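Local coordinates for protein putative acetyl/propionyl-CoA carboxylase, alpha subunit (Methylibium petroleiphilum, PDB 2O1Q) that is a zinc-binding cupin-like protein of unproven function, possibly an acetylacetone dioxygenase, at residues Met14-Lys20 with Arg32-Leu36. Numbering follows the deposited sequence.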
loop_
_atom_site.group_PDB
_atom_site.type_symbol
_atom_site.label_atom_id
_atom_site.label_comp_id
_atom_site.label_asym_id
_atom_site.label_seq_id
_atom_site.Cartn_x
_atom_site.Cartn_y
_atom_site.Cartn_z
HETATM N N MSE A 14 -11.023 14.237 18.332
HETATM C CA MSE A 14 -9.854 15.072 18.106
HETATM C C MSE A 14 -9.809 16.278 19.042
HETATM O O MSE A 14 -8.718 16.644 19.466
HETATM C CB MSE A 14 -9.795 15.505 16.631
HETATM C CG MSE A 14 -9.567 14.310 15.666
HETATM SE SE MSE A 14 -10.010 14.701 13.883
HETATM C CE MSE A 14 -8.789 16.121 13.854
ATOM N N ASP A 15 -10.955 16.838 19.429
ATOM C CA ASP A 15 -10.978 17.939 20.365
ATOM C C ASP A 15 -10.804 17.513 21.814
ATOM O O ASP A 15 -10.814 18.373 22.687
ATOM C CB ASP A 15 -12.246 18.773 20.212
ATOM C CG ASP A 15 -13.490 17.989 20.264
ATOM O OD1 ASP A 15 -13.476 16.759 20.119
ATOM O OD2 ASP A 15 -14.538 18.648 20.390
ATOM N N GLN A 16 -10.589 16.240 22.089
ATOM C CA GLN A 16 -10.242 15.817 23.419
ATOM C C GLN A 16 -8.810 15.344 23.440
ATOM O O GLN A 16 -8.381 14.687 24.388
ATOM C CB GLN A 16 -11.171 14.733 23.916
ATOM C CG GLN A 16 -12.599 15.191 24.068
ATOM C CD GLN A 16 -13.494 14.056 24.362
ATOM O OE1 GLN A 16 -13.056 12.911 24.421
ATOM N NE2 GLN A 16 -14.771 14.341 24.513
ATOM N N VAL A 17 -8.049 15.751 22.437
ATOM C CA VAL A 17 -6.639 15.429 22.342
ATOM C C VAL A 17 -5.977 16.792 22.271
ATOM O O VAL A 17 -6.384 17.605 21.484
ATOM C CB VAL A 17 -6.357 14.580 21.081
ATOM C CG1 VAL A 17 -4.839 14.489 20.782
ATOM C CG2 VAL A 17 -7.024 13.153 21.199
ATOM N N ASP A 18 -4.993 17.054 23.138
ATOM C CA ASP A 18 -4.260 18.316 23.133
ATOM C C ASP A 18 -3.266 18.386 21.983
ATOM O O ASP A 18 -2.586 17.389 21.677
ATOM C CB ASP A 18 -3.478 18.504 24.431
ATOM C CG ASP A 18 -4.345 18.970 25.569
ATOM O OD1 ASP A 18 -5.261 19.778 25.315
ATOM O OD2 ASP A 18 -4.115 18.523 26.700
ATOM N N TRP A 19 -3.140 19.570 21.396
ATOM C CA TRP A 19 -2.042 19.860 20.494
ATOM C C TRP A 19 -0.730 19.713 21.244
ATOM O O TRP A 19 -0.636 20.009 22.444
ATOM C CB TRP A 19 -2.138 21.294 19.958
ATOM C CG TRP A 19 -3.323 21.621 19.066
ATOM C CD1 TRP A 19 -4.480 22.287 19.428
ATOM C CD2 TRP A 19 -3.497 21.241 17.716
ATOM N NE1 TRP A 19 -5.330 22.377 18.363
ATOM C CE2 TRP A 19 -4.754 21.754 17.293
ATOM C CE3 TRP A 19 -2.699 20.556 16.798
ATOM C CZ2 TRP A 19 -5.236 21.551 16.021
ATOM C CZ3 TRP A 19 -3.152 20.413 15.564
ATOM C CH2 TRP A 19 -4.413 20.859 15.182
ATOM N N LYS A 20 0.292 19.256 20.553
ATOM C CA LYS A 20 1.667 19.188 21.043
ATOM C C LYS A 20 2.561 20.011 20.114
ATOM O O LYS A 20 2.327 20.103 18.939
ATOM C CB LYS A 20 2.203 17.724 21.136
ATOM C CG LYS A 20 1.587 16.835 22.211
ATOM C CD LYS A 20 2.444 15.597 22.474
ATOM C CE LYS A 20 1.893 14.757 23.604
ATOM N NZ LYS A 20 0.722 13.981 23.134
ATOM N N ARG A 32 2.199 23.075 15.654
ATOM C CA ARG A 32 1.695 22.095 16.615
ATOM C C ARG A 32 1.013 21.004 15.822
ATOM O O ARG A 32 0.657 21.173 14.626
ATOM C CB ARG A 32 0.745 22.720 17.628
ATOM C CG ARG A 32 1.461 23.692 18.551
ATOM C CD ARG A 32 0.531 24.282 19.586
ATOM N NE ARG A 32 -0.708 24.807 19.002
ATOM C CZ ARG A 32 -1.833 25.051 19.672
ATOM N NH1 ARG A 32 -1.948 24.806 20.947
ATOM N NH2 ARG A 32 -2.902 25.466 19.040
ATOM N N TRP A 33 0.819 19.863 16.470
ATOM C CA TRP A 33 0.296 18.684 15.778
ATOM C C TRP A 33 -0.502 17.806 16.730
ATOM O O TRP A 33 -0.317 17.916 17.937
ATOM C CB TRP A 33 1.412 17.931 15.066
ATOM C CG TRP A 33 2.302 17.077 15.878
ATOM C CD1 TRP A 33 2.881 17.382 17.045
ATOM C CD2 TRP A 33 2.748 15.761 15.541
ATOM N NE1 TRP A 33 3.698 16.374 17.452
ATOM C CE2 TRP A 33 3.588 15.334 16.569
ATOM C CE3 TRP A 33 2.493 14.897 14.479
ATOM C CZ2 TRP A 33 4.205 14.082 16.558
ATOM C CZ3 TRP A 33 3.102 13.663 14.471
ATOM C CH2 TRP A 33 3.922 13.265 15.519
ATOM N N LYS A 34 -1.280 16.876 16.141
ATOM C CA LYS A 34 -1.906 15.718 16.832
ATOM C C LYS A 34 -1.630 14.578 15.886
ATOM O O LYS A 34 -2.042 14.626 14.724
ATOM C CB LYS A 34 -3.389 15.914 17.024
ATOM C CG LYS A 34 -3.705 17.160 17.843
ATOM C CD LYS A 34 -5.207 17.342 18.017
ATOM C CE LYS A 34 -5.498 18.638 18.720
ATOM N NZ LYS A 34 -6.947 18.797 19.070
ATOM N N LEU A 35 -0.961 13.547 16.385
ATOM C CA LEU A 35 -0.895 12.291 15.695
ATOM C C LEU A 35 -2.200 11.545 15.868
ATOM O O LEU A 35 -2.685 11.407 16.955
ATOM C CB LEU A 35 0.253 11.437 16.214
ATOM C CG LEU A 35 0.517 10.105 15.507
ATOM C CD1 LEU A 35 0.848 10.411 14.051
ATOM C CD2 LEU A 35 1.644 9.357 16.199
ATOM N N LEU A 36 -2.764 11.088 14.756
ATOM C CA LEU A 36 -4.086 10.487 14.757
ATOM C C LEU A 36 -4.027 8.973 14.602
ATOM O O LEU A 36 -4.838 8.230 15.200
ATOM C CB LEU A 36 -4.913 11.085 13.651
ATOM C CG LEU A 36 -5.212 12.586 13.797
ATOM C CD1 LEU A 36 -5.908 13.083 12.505
ATOM C CD2 LEU A 36 -5.997 12.901 15.085
#
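Lys34 NZ is gripped by two backbone carbonyls and an indole face. It donates to Met14 O at 2.8 Å and to Val17 O at 2.8 Å. It meets Met14 O from above the carbonyl plane, while Val17 N bonds the same oxygen from the opposite face, closing the turn. The lysine chain is extended beyond CG (chi2 180°), which carries its buried ammonium to the loop. On the way CE lies over the five-membered ring of Trp19, 3.5 Å from its centroid, and NZ makes a cation-pi contact there. The other face of Trp19 carries the Arg32 guanidinium, stacked with centres 4.2 Å apart and planes at 28°. Asp50 of strand 44-51 pairs with that guanidinium in a salt bridge. Were Trp19 an alanine, Lys34 would probably lose its cation-pi partner and Arg32 the ring it stacks on, leaving the guanidinium held mainly by Asp50. At the far end CG of Met14, a selenomethionine here, packs on Leu36 CD2. Beyond Trp19 the backbones pair: Lys20 N bonds Trp33 O at 3.0 Å, and Trp33 N bonds Lys20 O at 2.9 Å. This antiparallel hydrogen-bonded pair joins short strand 20-21, outermost in its sheet within this chain, to strand 32-39 of a cupin-like beta fold.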